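Local coordinates for protein FucU (Bifidobacterium longum subsp. infantis, PDB 3MVK) that probably catalyses the interconversion of sugar forms, alpha- with beta-L-fucose and the pyranose with the furanose form of beta-D-ribose, at the interface of chains A and B and the interface of chains A and C. Coordinates in Å, arbitrary orientation; residue numbers count along the deposited sequence, not the author numbering. Chains: chain A/B/C, protein FucU.

Contact 1: the interface of chains A and B. Residues chain A 32, 133; chain B 21-22, 142-144.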
loop_
_atom_site.group_PDB
_atom_site.type_symbol
_atom_site.label_atom_id
_atom_site.label_comp_id
_atom_site.label_asym_id
_atom_site.label_seq_id
_atom_site.Cartn_x
_atom_site.Cartn_y
_atom_site.Cartn_z
ATOM N N ASN A 32 -29.595 9.764 2.652
ATOM C CA ASN A 32 -29.847 8.661 3.589
ATOM C C ASN A 32 -29.260 7.326 3.164
ATOM O O ASN A 32 -29.311 6.347 3.910
ATOM C CB ASN A 32 -31.344 8.524 3.816
ATOM C CG ASN A 32 -31.829 9.448 4.915
ATOM O OD1 ASN A 32 -31.529 9.233 6.076
ATOM N ND2 ASN A 32 -32.513 10.507 4.551
ATOM N N GLN A 133 -36.360 11.582 0.500
ATOM C CA GLN A 133 -36.249 10.125 0.590
ATOM C C GLN A 133 -36.610 9.496 -0.761
ATOM O O GLN A 133 -37.317 10.096 -1.581
ATOM C CB GLN A 133 -37.130 9.553 1.712
ATOM C CG GLN A 133 -36.485 9.476 3.114
ATOM C CD GLN A 133 -37.390 8.741 4.118
ATOM O OE1 GLN A 133 -37.134 7.580 4.480
ATOM N NE2 GLN A 133 -38.462 9.401 4.541
ATOM N N GLY B 21 -25.283 5.024 6.502
ATOM C CA GLY B 21 -26.605 5.383 5.998
ATOM C C GLY B 21 -27.663 4.425 6.530
ATOM O O GLY B 21 -27.391 3.557 7.377
ATOM N N HIS B 22 -28.873 4.578 6.007
ATOM C CA HIS B 22 -30.019 3.810 6.472
ATOM C C HIS B 22 -29.818 2.285 6.360
ATOM O O HIS B 22 -29.597 1.739 5.277
ATOM C CB HIS B 22 -31.243 4.285 5.680
ATOM C CG HIS B 22 -32.535 3.769 6.210
ATOM N ND1 HIS B 22 -33.682 3.731 5.439
ATOM C CD2 HIS B 22 -32.875 3.276 7.428
ATOM C CE1 HIS B 22 -34.673 3.241 6.170
ATOM N NE2 HIS B 22 -34.212 2.958 7.375
ATOM N N GLY B 142 -30.983 4.606 11.412
ATOM C CA GLY B 142 -32.200 5.024 10.781
ATOM C C GLY B 142 -32.006 6.154 9.796
ATOM O O GLY B 142 -30.904 6.355 9.267
ATOM N N VAL B 143 -33.112 6.848 9.544
ATOM C CA VAL B 143 -33.218 7.903 8.540
ATOM C C VAL B 143 -33.042 9.235 9.241
ATOM O O VAL B 143 -33.430 9.392 10.402
ATOM C CB VAL B 143 -34.635 7.882 7.886
ATOM C CG1 VAL B 143 -34.926 9.159 7.082
ATOM C CG2 VAL B 143 -34.772 6.650 7.013
ATOM N N VAL B 144 -32.445 10.181 8.523
ATOM C CA VAL B 144 -32.457 11.582 8.913
ATOM C C VAL B 144 -33.490 12.231 7.982
ATOM O O VAL B 144 -33.261 12.346 6.768
ATOM C CB VAL B 144 -31.065 12.227 8.775
ATOM C CG1 VAL B 144 -31.095 13.690 9.221
ATOM C CG2 VAL B 144 -30.039 11.455 9.579
HETATM O O HOH W 1 -29.480 7.677 7.212
#
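A:Asn32 meets the backbone of B:Val144 with both ends of its side-chain amide. The carboxamide oxygen OD1 accepts from B:Val144 N at 2.8 Å. This donor lies in the plane of the amide carbonyl, on a lone pair. The amide nitrogen ND2 gives a hydrogen to the carbonyl of the same residue, with ND2 to B:Val144 O at 3.0 Å. That oxygen lies nearly in the amide plane of A:Asn32, and the bond is almost straight, 172° at the hydrogen. The ND2 donor sits tilted from the plane of the valine carbonyl by 35°. Two bonds from one flat group to one residue fix the rotation of the amide and read the backbone rather than the valine side chain.

The main chain of A:Asn32 adds a third bond. Its carbonyl oxygen accepts from the backbone nitrogen of B:His22, with O to N at 2.8 Å. B:His22 belongs to the Gly-His-Gly-Asp segment of the RbsD/FucU family and is the likely catalytic histidine. A:Asn32 therefore joins two separate loop segments of chain B.

B:Val143 supplies the apolar part. Its side chain crosses that of A:Asn32 at about a right angle. CG1 is anti to the backbone N (chi1 166°) and packs against the amide carbon, CG1 to A:Asn32 CG at 3.8 Å. A:Gln133 comes from chain A tip to tip with the same valine, its chain extended beyond CG. Its OE1 lies 3.6 Å from B:Val143 CG2. Within chain B, this CG2 also sits over the centre of one face of the B:His22 ring. The valine thus fills the contact between the histidine and the two amides.

The patch probably shapes the edge of the sugar site, and probably helps hold two copies together in the deposited decamer. Water 1 joins A:Asn32 OD1 to the carbonyl oxygen of B:Gly142, 2.8 Å from each oxygen.

Contact 2: the interface of chains A and C. Residues chain A 8, 49-50; chain C 8, 49-50.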
loop_
_atom_site.group_PDB
_atom_site.type_symbol
_atom_site.label_atom_id
_atom_site.label_comp_id
_atom_site.label_asym_id
_atom_site.label_seq_id
_atom_site.Cartn_x
_atom_site.Cartn_y
_atom_site.Cartn_z
ATOM N N ILE A 8 -19.582 21.156 -11.619
ATOM C CA ILE A 8 -19.675 20.469 -10.315
ATOM C C ILE A 8 -18.966 19.114 -10.312
ATOM O O ILE A 8 -18.776 18.529 -9.241
ATOM C CB ILE A 8 -21.136 20.334 -9.779
ATOM C CG1 ILE A 8 -21.954 19.346 -10.604
ATOM C CG2 ILE A 8 -21.861 21.720 -9.730
ATOM C CD1 ILE A 8 -23.285 19.024 -9.925
ATOM N N GLY A 49 -22.661 18.249 -0.781
ATOM C CA GLY A 49 -23.353 19.538 -0.863
ATOM C C GLY A 49 -24.331 19.692 -2.008
ATOM O O GLY A 49 -24.884 20.774 -2.204
ATOM N N HIS A 50 -24.573 18.605 -2.739
ATOM C CA HIS A 50 -25.389 18.690 -3.943
ATOM C C HIS A 50 -26.615 17.819 -3.895
ATOM O O HIS A 50 -26.613 16.760 -3.258
ATOM C CB HIS A 50 -24.555 18.316 -5.166
ATOM C CG HIS A 50 -23.389 19.218 -5.371
ATOM N ND1 HIS A 50 -23.531 20.552 -5.679
ATOM C CD2 HIS A 50 -22.060 18.995 -5.251
ATOM C CE1 HIS A 50 -22.336 21.110 -5.769
ATOM N NE2 HIS A 50 -21.427 20.187 -5.509
ATOM N N ILE C 8 -22.973 20.621 3.620
ATOM C CA ILE C 8 -22.033 20.516 2.497
ATOM C C ILE C 8 -20.694 19.870 2.836
ATOM O O ILE C 8 -19.956 19.487 1.930
ATOM C CB ILE C 8 -21.784 21.862 1.763
ATOM C CG1 ILE C 8 -21.042 22.878 2.627
ATOM C CG2 ILE C 8 -23.107 22.469 1.215
ATOM C CD1 ILE C 8 -20.609 24.107 1.806
ATOM N N GLY C 49 -18.061 21.760 -6.881
ATOM C CA GLY C 49 -19.349 22.413 -7.172
ATOM C C GLY C 49 -19.711 23.600 -6.298
ATOM O O GLY C 49 -20.812 24.159 -6.431
ATOM N N HIS C 50 -18.801 23.987 -5.399
ATOM C CA HIS C 50 -19.081 25.038 -4.425
ATOM C C HIS C 50 -18.187 26.256 -4.568
ATOM O O HIS C 50 -17.028 26.151 -4.947
ATOM C CB HIS C 50 -18.954 24.476 -2.991
ATOM C CG HIS C 50 -19.839 23.304 -2.741
ATOM N ND1 HIS C 50 -21.212 23.406 -2.712
ATOM C CD2 HIS C 50 -19.551 22.000 -2.513
ATOM C CE1 HIS C 50 -21.732 22.212 -2.490
ATOM N NE2 HIS C 50 -20.746 21.345 -2.353
HETATM O O HOH W 2 -20.390 18.666 -2.655
HETATM O O HOH W 3 -18.788 19.655 -4.910
#
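The Gly-His pair in the loop between strand 43-47 and helix 52-62 meets its twin here, A:Gly49 and A:His50 against C:Gly49 and C:His50. The whole A-C interface is two-fold symmetric. The side chains of the two histidines come in from opposite chains, tip to tip, and the rings overlap face to face in an offset stack, CE1 of each over the rim of the other. Their planes are 5° from parallel, and the ring centres are 4.3 Å apart. A:His50 NE2 lies 3.4 Å from C:His50 NE2. In A:His50, CG is anti to the carbonyl carbon (chi1 -61°), which carries the ring out beside the backbone N to its mate.

No direct hydrogen bond links the polar atoms here. Two waters do the work. Water 3 bonds to A:His50 NE2 at 2.8 Å and to the backbone N of C:Gly49. Water 2 does the same for C:His50 NE2 and A:Gly49 N. The waters bond to each other at 2.9 Å. Each histidine is thus tied to the opposite glycine through one water. Water 3 lies at the edge of the A:His50 ring, in its plane.

Each glycine also packs against the other chain. C:Gly49 CA lies 3.5 Å from A:His50 NE2, and the branch methyl CG2 of A:Ile8 touches this CA from another direction, 3.7 Å away. A:Ile8 CB sits over the face of the A:His50 ring away from C:His50, near the rim. The ring is held between its own isoleucine and the partner histidine.

An alanine at A:His50 would probably leave C:His50 without its stacking mate, open a gap beside A:Ile8 and deprive water 3 of a bonding partner.

For the protein, the site joins two copies by matched rings and shared water, and probably helps to hold the decamer together.

Contact 1 and contact 2 lie about 20 Å apart, measured between the centres of their C-alpha atoms. They share chain A but none of its residues. Contact 1 takes the loop after strand 25-29 and part of the loop between strands 124-128 and 137-140. Contact 2 takes the segment before helix 11-19 and the loop after strand 43-47. Chain A thus meets chains B and C through separate surfaces. The A-C interface is a two-fold; the A-B interface is not an exact two-fold. Two different kinds of interface suit a ten-copy assembly, which is probably the working form.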